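Local coordinates for SnoaL-like domain-containing protein (Novosphingobium aromaticivorans, PDB 2RFR) that is of unknown function but adopts the NTF2-like, cystatin-like fold of the SnoaL-like family, in which a curved sheet and helices commonly enclose a small-molecule pocket, at residues Leu31-Asp36 with Cys81-Gly86; Gly35-Leu40 with Ala63-Ile68; Gly48-Val53 with Arg137-Leu142; Ala99-Val104 with Asn121-Arg126. All coordinates share one frame; numbering follows the deposited sequence. Where two conformers were deposited one is given.

Interaction 1 (Leu31-Asp36 with Cys81-Gly86); sequences LADSGD and CAHFLG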
# COMPACT_ATOMS: atom_id res chain seq x y z
N LEU A 31 13.18 7.08 1.79
CA LEU A 31 14.29 7.80 2.45
C LEU A 31 15.33 6.86 2.96
O LEU A 31 16.53 7.10 2.82
CB LEU A 31 13.74 8.70 3.54
CG LEU A 31 12.90 9.86 3.12
CD1 LEU A 31 12.19 10.52 4.30
CD2 LEU A 31 13.72 10.88 2.42
N ALA A 32 14.93 5.72 3.51
CA ALA A 32 15.89 4.73 4.01
C ALA A 32 16.69 4.16 2.88
O ALA A 32 17.91 4.03 2.96
CB ALA A 32 15.15 3.62 4.78
N ASP A 33 16.03 3.80 1.80
CA ASP A 33 16.68 3.11 0.68
C ASP A 33 17.61 4.02 -0.10
O ASP A 33 18.52 3.54 -0.73
CB ASP A 33 15.61 2.46 -0.19
CG ASP A 33 14.99 1.27 0.49
OD1 ASP A 33 15.69 0.63 1.30
OD2 ASP A 33 13.82 0.96 0.19
N SER A 34 17.37 5.35 -0.07
CA SER A 34 18.27 6.32 -0.69
C SER A 34 19.31 6.84 0.26
O SER A 34 20.15 7.63 -0.11
CB SER A 34 17.46 7.45 -1.29
OG SER A 34 16.76 8.20 -0.30
N GLY A 35 19.29 6.40 1.51
CA GLY A 35 20.27 6.84 2.48
C GLY A 35 20.11 8.24 3.01
O GLY A 35 21.10 8.84 3.42
N ASP A 36 18.91 8.77 2.94
CA ASP A 36 18.70 10.17 3.35
C ASP A 36 18.41 10.19 4.85
O ASP A 36 17.27 10.33 5.30
CB ASP A 36 17.58 10.77 2.56
CG ASP A 36 17.52 12.33 2.74
OD1 ASP A 36 18.08 12.93 3.75
OD2 ASP A 36 16.89 12.96 1.86
N CYS A 81 18.45 -3.20 -1.49
CA CYS A 81 17.37 -3.44 -0.55
C CYS A 81 16.18 -2.55 -0.83
O CYS A 81 16.31 -1.45 -1.35
CB CYS A 81 17.86 -3.24 0.87
SG CYS A 81 18.40 -1.60 1.35
N ALA A 82 15.04 -3.03 -0.43
CA ALA A 82 13.79 -2.27 -0.40
C ALA A 82 13.17 -2.42 0.96
O ALA A 82 12.91 -3.53 1.41
CB ALA A 82 12.82 -2.77 -1.48
N HIS A 83 12.88 -1.29 1.59
CA HIS A 83 12.13 -1.22 2.85
C HIS A 83 10.71 -0.95 2.45
O HIS A 83 10.31 0.20 2.21
CB HIS A 83 12.71 -0.16 3.79
CG HIS A 83 14.02 -0.60 4.37
ND1 HIS A 83 15.20 -0.62 3.65
CD2 HIS A 83 14.32 -1.13 5.58
CE1 HIS A 83 16.16 -1.14 4.40
NE2 HIS A 83 15.65 -1.45 5.59
N PHE A 84 9.96 -2.05 2.29
CA PHE A 84 8.63 -2.03 1.73
C PHE A 84 7.62 -2.07 2.85
O PHE A 84 7.42 -3.09 3.52
CB PHE A 84 8.49 -3.22 0.78
CG PHE A 84 7.37 -3.11 -0.22
CD1 PHE A 84 6.08 -2.82 0.18
CD2 PHE A 84 7.56 -3.40 -1.54
CE1 PHE A 84 5.08 -2.80 -0.69
CE2 PHE A 84 6.54 -3.37 -2.43
CZ PHE A 84 5.30 -3.10 -2.01
N LEU A 85 6.97 -0.92 3.09
CA LEU A 85 5.92 -0.80 4.12
C LEU A 85 4.60 -0.87 3.41
O LEU A 85 4.39 -0.21 2.40
CB LEU A 85 6.05 0.47 4.95
CG LEU A 85 7.12 0.41 6.04
CD1 LEU A 85 8.55 0.31 5.50
CD2 LEU A 85 7.02 1.69 6.91
N GLY A 86 3.70 -1.69 3.93
CA GLY A 86 2.40 -1.84 3.33
C GLY A 86 1.45 -0.73 3.73
O GLY A 86 1.77 0.13 4.55
O HOH W 1 18.60 0.78 -1.26

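Interaction 2 (Gly35-Leu40 with Ala63-Ile68); sequences GDAEAL and AIAALI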
# COMPACT_ATOMS: atom_id res chain seq x y z
N GLY A 35 19.29 6.40 1.51
CA GLY A 35 20.27 6.84 2.48
C GLY A 35 20.11 8.24 3.01
O GLY A 35 21.10 8.84 3.42
N ASP A 36 18.91 8.77 2.94
CA ASP A 36 18.70 10.17 3.35
C ASP A 36 18.41 10.19 4.85
O ASP A 36 17.27 10.33 5.30
CB ASP A 36 17.58 10.77 2.56
CG ASP A 36 17.52 12.33 2.74
OD1 ASP A 36 18.08 12.93 3.75
OD2 ASP A 36 16.89 12.96 1.86
N ALA A 37 19.47 9.99 5.62
CA ALA A 37 19.35 9.81 7.05
C ALA A 37 18.72 10.99 7.78
O ALA A 37 17.86 10.84 8.67
CB ALA A 37 20.74 9.55 7.65
N GLU A 38 19.15 12.19 7.41
CA GLU A 38 18.59 13.38 8.04
C GLU A 38 17.10 13.51 7.81
O GLU A 38 16.33 13.72 8.74
CB GLU A 38 19.31 14.62 7.45
CG GLU A 38 18.88 15.95 8.04
CD GLU A 38 19.64 17.08 7.43
OE1 GLU A 38 19.25 17.58 6.34
OE2 GLU A 38 20.67 17.43 8.03
N ALA A 39 16.66 13.46 6.56
CA ALA A 39 15.25 13.59 6.29
C ALA A 39 14.44 12.50 6.90
O ALA A 39 13.33 12.72 7.38
CB ALA A 39 15.00 13.71 4.78
N LEU A 40 14.97 11.28 6.90
CA LEU A 40 14.26 10.17 7.56
C LEU A 40 14.06 10.44 9.06
O LEU A 40 12.98 10.28 9.60
CB LEU A 40 14.99 8.86 7.31
CG LEU A 40 14.42 7.61 7.92
CD1 LEU A 40 14.69 6.40 7.06
CD2 LEU A 40 14.98 7.37 9.38
N ALA A 63 20.15 9.68 16.75
CA ALA A 63 20.27 8.25 16.86
C ALA A 63 19.52 7.55 15.71
O ALA A 63 19.95 6.53 15.20
CB ALA A 63 19.81 7.76 18.22
N ILE A 64 18.37 8.09 15.35
CA ILE A 64 17.58 7.52 14.26
C ILE A 64 18.35 7.72 12.97
O ILE A 64 18.49 6.78 12.18
CB ILE A 64 16.17 8.11 14.22
CG1 ILE A 64 15.34 7.72 15.47
CG2 ILE A 64 15.46 7.66 12.89
CD1 ILE A 64 14.01 8.42 15.64
N ALA A 65 18.91 8.90 12.71
CA ALA A 65 19.75 9.13 11.52
C ALA A 65 20.94 8.18 11.50
O ALA A 65 21.32 7.70 10.45
CB ALA A 65 20.19 10.59 11.43
N ALA A 66 21.54 7.92 12.67
CA ALA A 66 22.70 7.07 12.78
C ALA A 66 22.36 5.63 12.36
O ALA A 66 23.26 4.92 11.87
CB ALA A 66 23.26 7.09 14.18
N LEU A 67 21.11 5.15 12.45
CA LEU A 67 20.73 3.84 11.96
C LEU A 67 20.96 3.81 10.44
O LEU A 67 21.46 2.84 9.91
CB LEU A 67 19.26 3.53 12.25
CG LEU A 67 18.82 3.44 13.68
CD1 LEU A 67 17.29 3.29 13.79
CD2 LEU A 67 19.53 2.29 14.32
N ILE A 68 20.58 4.88 9.72
CA ILE A 68 20.69 4.91 8.23
C ILE A 68 22.11 5.13 7.78
O ILE A 68 22.55 4.62 6.78
CB ILE A 68 19.72 5.98 7.74
CG1 ILE A 68 18.27 5.72 8.21
CG2 ILE A 68 19.76 6.10 6.21
CD1 ILE A 68 17.73 4.33 7.88

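Interaction 3 (Gly48-Val53 with Arg137-Leu142); sequences GEYAVV and RENALL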
# COMPACT_ATOMS: atom_id res chain seq x y z
N GLY A 48 12.00 11.60 19.30
CA GLY A 48 11.30 10.40 18.85
C GLY A 48 12.10 9.13 19.05
O GLY A 48 13.32 9.15 19.17
N GLU A 49 11.40 7.99 19.03
CA GLU A 49 12.08 6.71 19.27
C GLU A 49 11.71 5.71 18.18
O GLU A 49 10.58 5.68 17.67
CB GLU A 49 11.65 6.15 20.61
CG GLU A 49 12.03 7.00 21.77
CD GLU A 49 11.64 6.28 23.02
OE1 GLU A 49 10.47 5.78 23.15
OE2 GLU A 49 12.43 6.32 23.95
N TYR A 50 12.66 4.83 17.93
CA TYR A 50 12.46 3.69 17.05
C TYR A 50 13.02 2.47 17.77
O TYR A 50 14.24 2.36 17.99
CB TYR A 50 13.15 3.93 15.72
CG TYR A 50 12.90 2.88 14.63
CD1 TYR A 50 12.05 1.78 14.77
CD2 TYR A 50 13.45 3.10 13.35
CE1 TYR A 50 11.89 0.83 13.75
CE2 TYR A 50 13.28 2.16 12.33
CZ TYR A 50 12.48 1.04 12.53
OH TYR A 50 12.27 0.07 11.55
N ALA A 51 12.11 1.58 18.17
CA ALA A 51 12.38 0.37 18.94
C ALA A 51 12.13 -0.86 18.10
O ALA A 51 11.13 -0.94 17.40
CB ALA A 51 11.53 0.36 20.21
N VAL A 52 13.05 -1.79 18.17
CA VAL A 52 12.97 -3.08 17.48
C VAL A 52 13.34 -4.12 18.53
O VAL A 52 14.34 -3.99 19.19
CB VAL A 52 13.88 -3.16 16.22
CG1 VAL A 52 13.67 -4.52 15.55
CG2 VAL A 52 13.58 -2.01 15.25
N VAL A 53 12.52 -5.18 18.63
CA VAL A 53 12.79 -6.22 19.61
C VAL A 53 14.21 -6.72 19.46
O VAL A 53 14.65 -7.09 18.38
CB VAL A 53 11.77 -7.35 19.56
CG1 VAL A 53 12.16 -8.49 20.53
CG2 VAL A 53 10.38 -6.84 19.91
N ARG A 137 8.03 4.42 16.92
CA ARG A 137 7.76 3.27 16.05
C ARG A 137 8.32 2.06 16.78
O ARG A 137 9.44 2.10 17.28
CB ARG A 137 8.50 3.43 14.71
CG ARG A 137 8.27 2.27 13.72
CD ARG A 137 9.04 2.48 12.47
NE ARG A 137 8.91 1.29 11.61
CZ ARG A 137 9.50 1.20 10.44
NH1 ARG A 137 10.27 2.16 9.98
NH2 ARG A 137 9.29 0.14 9.73
N GLU A 138 7.54 0.98 16.78
CA GLU A 138 7.96 -0.29 17.33
C GLU A 138 7.78 -1.33 16.23
O GLU A 138 6.76 -1.39 15.57
CB GLU A 138 7.06 -0.67 18.51
CG GLU A 138 7.19 0.25 19.73
CD GLU A 138 6.16 0.04 20.76
OE1 GLU A 138 5.04 -0.38 20.47
OE2 GLU A 138 6.43 0.42 21.89
N ASN A 139 8.73 -2.24 16.16
CA ASN A 139 8.80 -3.22 15.11
C ASN A 139 9.27 -4.56 15.70
O ASN A 139 10.08 -4.61 16.63
CB ASN A 139 9.71 -2.58 14.05
CG ASN A 139 10.26 -3.51 13.05
OD1 ASN A 139 11.11 -4.31 13.35
ND2 ASN A 139 9.82 -3.34 11.79
N ALA A 140 8.72 -5.67 15.19
CA ALA A 140 9.12 -7.01 15.63
C ALA A 140 8.89 -7.96 14.46
O ALA A 140 7.97 -7.79 13.64
CB ALA A 140 8.31 -7.45 16.84
N LEU A 141 9.69 -9.01 14.38
CA LEU A 141 9.57 -9.98 13.31
C LEU A 141 8.32 -10.83 13.44
O LEU A 141 8.04 -11.34 14.54
CB LEU A 141 10.78 -10.94 13.33
CG LEU A 141 12.13 -10.32 12.98
CD1 LEU A 141 13.22 -11.35 13.25
CD2 LEU A 141 12.14 -9.89 11.51
N LEU A 142 7.66 -11.11 12.32
CA LEU A 142 6.57 -12.06 12.26
C LEU A 142 7.15 -13.49 11.97
O LEU A 142 6.98 -14.10 10.94
CB LEU A 142 5.57 -11.60 11.21
CG LEU A 142 4.70 -10.43 11.71
CD1 LEU A 142 4.08 -9.66 10.53
CD2 LEU A 142 3.63 -10.93 12.64

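Interaction 4 (Ala99-Val104 with Asn121-Arg126); sequences ARCHSV and NRWTFR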
# COMPACT_ATOMS: atom_id res chain seq x y z
N ALA A 99 -0.88 4.06 14.04
CA ALA A 99 -1.01 3.32 12.79
C ALA A 99 -0.39 1.97 13.00
O ALA A 99 0.55 1.78 13.77
CB ALA A 99 -0.28 4.04 11.65
N ARG A 100 -0.87 0.98 12.26
CA ARG A 100 -0.29 -0.34 12.21
C ARG A 100 -0.11 -0.74 10.76
O ARG A 100 -0.97 -0.46 9.93
CB ARG A 100 -1.17 -1.35 12.93
CG ARG A 100 -1.25 -1.16 14.45
CD ARG A 100 -2.46 -1.89 15.01
NE ARG A 100 -3.71 -1.15 14.78
CZ ARG A 100 -4.89 -1.69 14.41
NH1 ARG A 100 -5.05 -2.99 14.23
NH2 ARG A 100 -5.94 -0.90 14.21
N CYS A 101 1.01 -1.40 10.46
CA CYS A 101 1.30 -1.85 9.10
C CYS A 101 2.30 -3.01 9.21
O CYS A 101 2.90 -3.26 10.22
CB CYS A 101 1.82 -0.74 8.19
SG CYS A 101 3.46 -0.07 8.60
N HIS A 102 2.45 -3.64 8.07
CA HIS A 102 3.50 -4.64 7.89
C HIS A 102 4.67 -3.99 7.20
O HIS A 102 4.51 -3.03 6.42
CB HIS A 102 3.01 -5.78 7.02
CG HIS A 102 1.87 -6.55 7.57
ND1 HIS A 102 0.56 -6.28 7.24
CD2 HIS A 102 1.83 -7.57 8.44
CE1 HIS A 102 -0.22 -7.16 7.87
NE2 HIS A 102 0.53 -7.95 8.62
N SER A 103 5.86 -4.53 7.38
CA SER A 103 7.02 -4.15 6.57
C SER A 103 7.81 -5.38 6.17
O SER A 103 7.92 -6.34 6.93
CB SER A 103 7.88 -3.14 7.33
OG SER A 103 8.41 -3.64 8.55
N VAL A 104 8.31 -5.35 4.96
CA VAL A 104 9.20 -6.37 4.45
C VAL A 104 10.47 -5.68 3.99
O VAL A 104 10.38 -4.71 3.22
CB VAL A 104 8.55 -7.19 3.29
CG1 VAL A 104 9.53 -8.23 2.76
CG2 VAL A 104 7.24 -7.80 3.77
N ASN A 121 4.55 -3.53 12.56
CA ASN A 121 4.91 -2.22 13.07
C ASN A 121 3.70 -1.56 13.70
O ASN A 121 2.61 -1.59 13.15
CB ASN A 121 5.35 -1.25 11.96
CG ASN A 121 6.51 -1.73 11.16
OD1 ASN A 121 7.63 -1.35 11.43
ND2 ASN A 121 6.28 -2.67 10.24
N ARG A 122 3.96 -0.88 14.80
CA ARG A 122 3.03 0.04 15.40
C ARG A 122 3.70 1.39 15.53
O ARG A 122 4.80 1.50 16.07
CB ARG A 122 2.63 -0.43 16.81
CG ARG A 122 1.53 0.48 17.39
CD ARG A 122 1.17 0.02 18.75
NE ARG A 122 0.36 -1.16 18.67
CZ ARG A 122 -0.82 -1.32 19.25
NH1 ARG A 122 -1.37 -0.35 19.97
NH2 ARG A 122 -1.43 -2.49 19.14
N TRP A 123 3.04 2.42 15.02
CA TRP A 123 3.54 3.79 15.01
C TRP A 123 2.59 4.66 15.81
O TRP A 123 1.38 4.48 15.73
CB TRP A 123 3.54 4.32 13.61
CG TRP A 123 4.38 3.72 12.55
CD1 TRP A 123 4.19 2.53 11.91
CD2 TRP A 123 5.49 4.35 11.90
NE1 TRP A 123 5.12 2.40 10.93
CE2 TRP A 123 5.90 3.50 10.86
CE3 TRP A 123 6.16 5.54 12.08
CZ2 TRP A 123 6.95 3.82 10.03
CZ3 TRP A 123 7.20 5.87 11.23
CH2 TRP A 123 7.55 5.03 10.20
N THR A 124 3.13 5.61 16.53
CA THR A 124 2.37 6.69 17.14
C THR A 124 2.83 8.00 16.58
O THR A 124 3.99 8.15 16.18
CB THR A 124 2.46 6.67 18.62
OG1 THR A 124 3.79 6.90 19.01
CG2 THR A 124 1.95 5.39 19.26
N PHE A 125 1.91 8.98 16.56
CA PHE A 125 2.15 10.28 15.95
C PHE A 125 1.56 11.37 16.82
O PHE A 125 0.63 11.14 17.59
CB PHE A 125 1.50 10.37 14.56
CG PHE A 125 1.90 9.30 13.61
CD1 PHE A 125 1.24 8.12 13.61
CD2 PHE A 125 2.96 9.44 12.75
CE1 PHE A 125 1.61 7.10 12.75
CE2 PHE A 125 3.37 8.42 11.88
CZ PHE A 125 2.68 7.23 11.92
N ARG A 126 2.04 12.58 16.60
CA ARG A 126 1.38 13.74 17.17
C ARG A 126 1.41 14.91 16.25
O ARG A 126 2.28 15.06 15.42
CB ARG A 126 1.89 14.05 18.54
CG ARG A 126 3.17 14.67 18.61
CD ARG A 126 3.31 15.23 20.05
NE ARG A 126 4.62 15.80 20.16
CZ ARG A 126 5.67 15.27 20.78
NH1 ARG A 126 5.61 14.13 21.46
NH2 ARG A 126 6.80 15.96 20.74

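Interaction 1 (Leu31-Asp36 with Cys81-Gly86)
Both carboxylate oxygens of Asp33 bond to one residue, His83, in a His-carboxylate pairing that joins the C-terminal end of helix 5-33 to the start of strand 81-93 at a subunit interface. The acid reaches the strand because its CG stands anti to the carbonyl carbon, beside the backbone N (chi1 -72°). OD2 takes the backbone N of His83 through its syn lone pair, a bond of 2.8 Å that is nearly straight at 170°. OD1 accepts from ND1 of the same histidine at 2.7 Å. This donor comes from above the carboxylate plane, while OD1 sits at the ring edge close to the imidazole plane; carboxylate and ring are turned 45° apart. His83 has the same first torsion as Asp33, with CG beside its own N, so main-chain N-H and ring N-H face one acid. Ala32 CB lies 4.4 Å from His83 ND1. Next to OD1, Cys81 carries SG in the crowded position between N and carbonyl carbon, 3.5 Å from Asp33 OD1. One water donates to Asp33 O at 2.8 Å and to Cys81 O at 3.2 Å. His102 of the second subunit also bonds OD2 through NE2. An alanine in place of Asp33 would remove the acceptors for both N-H groups of His83 and for His102, and would probably let the ring orientation become less well fixed. With three N-H donors converging on it, the buried carboxylate is probably ionised, and its charge would favour the ND1-H form of His83 and may raise its basicity.

Interaction 2 (Gly35-Leu40 with Ala63-Ile68)
Two alanines bring the backbones unusually close here: the CA atoms of Ala37 and Ala65 are 4.5 Å apart, although no hydrogen bond crosses the contact. It is helix-to-helix packing on the helical side of the NTF2-like fold, joining the short helix 37-41 to helix 61-69. The approach is reciprocal. Ala37 CB touches Ala65 O at 3.4 Å, and Ala65 CB in turn lies 3.6 Å from Ala37 O, so each methyl rests on the other helix's main chain. The chain enters helix 37-41 through Gly35, whose positive phi closes the preceding helix in a Schellman motif, and through the N-cap Asp36, whose OD1 accepts from Ala39 N at 3.2 Å, the donor lying well above the carboxylate plane. Ile68 spans from Gly35 to Leu40. Its CB meets Ala37 CB at 3.7 Å, and its CG2 branch, anti to the backbone N, sits 3.8 Å from Gly35 CA. The other branch bends back (chi2 -53°) and carries CD1 toward Leu40. An alanine in place of Ile68 would remove both branches and would probably loosen the seat of Gly35 and Leu40 against helix 61-69. Leu40 also packs on Tyr28 and Ala32 of helix 5-33. It leaves its backbone with CG anti to N (chi1 179°) but has an irregular second torsion (chi2 148°), and both its methyls lie near Ile68, CD1 meeting Ile68 CD1 at 3.8 Å, while CD2 also lies 3.6 Å from Ile64 CG2.

Interaction 3 (Gly48-Val53 with Arg137-Leu142)
Strands 48-52 and 137-141 run parallel, their axes 4.7 Å apart at the closest and only 12° from alignment, with Tyr50 beside Arg137, Ala51 beside Glu138 and Val52 beside Asn139. Glu49 O, Ala51 N, Ala51 O and Val53 N bond alternately to Arg137 N, Arg137 O, Asn139 N and Asn139 O; the bond from Ala51 N to Arg137 O, 2.9 Å long, runs nearly along the C=O axis. On the face bearing Tyr50 and Arg137, both side chains leave with CG anti to the backbone N and travel side by side in the same direction. The arginine is fully extended, so its CD lies over the tyrosine ring, 3.8 Å from the centroid, as a CH-pi contact. Farther out, ring and guanidinium planes are within 8° of parallel, and Tyr50 OH stands over the guanidinium centre, 3.2 Å from Arg137 CZ, at angles too poor for a hydrogen bond to NH1 or NH2. Beyond it Val52 CG1 packs 3.4 Å from Asn139 OD1. The polar ends are fixed by Asn121 OD1, which accepts from both Arg137 NH2 and Asn139 ND2. Tyr28 of helix 5-33 adds a cation-pi partner to Arg137, and helix 146-152 covers the other face through Leu151, against Glu138 and Ala140. This is the parallel pair of the otherwise antiparallel NTF2-like sheet, strand 131-141 lying between 48-52 and 112-128.

Interaction 4 (Ala99-Val104 with Asn121-Arg126)
Asn121 opens the pairing by bonding to strand 96-109 with both main chain and side chain. Its backbone N donates to Cys101 O at 2.9 Å, and its O accepts from Cys101 N at 3.1 Å. With CG anti to the carbonyl carbon (chi1 -59°), the amide reaches along the strand, where ND2 donates to Ser103 OG at 2.9 Å in a bond almost straight at 170° and within the amide plane. The same ND2 gives a weak bond to Cys101 O at 3.4 Å; OD1 serves Arg137 and Asn139. Ser103 holds OG in the crowded position between its N and carbonyl carbon, which presents it to the amide. Arg122 follows on the opposite face, in a non-hydrogen-bonded pair with Arg100. Arg100 CD lies over one face of the Arg122 guanidinium, 4.3 Å from Arg122 NH2; Arg122 NE bonds Leu151 O, and Arg100 NH1 bonds Leu152 O. The pairing belongs to the antiparallel hairpin of strands 96-109 and 112-128 in the NTF2-like sheet, the two segments crossing at 150°. Trp123 N meets Ala99 O, and Trp123 O takes Ala99 N, in a hydrogen-bonded pair. The indole NE1, buried and without a polar partner, lies 3.8 Å from Cys101 SG, which meets the five-membered ring obliquely in a sulfur-aromatic contact. Phe125 turns its ring edge to Ala99, CE1 3.8 Å from CB, and also packs on Ile21, Leu24 and Ile25 of helix 5-33.

How the interactions relate
Interactions 1, 3 and 4 reach one mixed sheet, and interaction 2 packs helices beside it. Along the chain, the first segments of interactions 1 and 2 overlap at Gly35 and Asp36, the turn between helix 5-33 and helix 37-41, their centres about 11 Å apart. Interaction 4 is nested in the loop closed by interaction 3, the closest pair of contacts, with centres about 9 Å apart, where strands 131-141 and 112-128 adjoin. Interactions 1 and 4 lie on the neighbouring strands 81-93 and 96-109, and both reach other subunits. Interactions 3 and 4 build the sheet, interaction 2 packs the helices and interaction 1 joins the two, consistent with the NTF2-like fold.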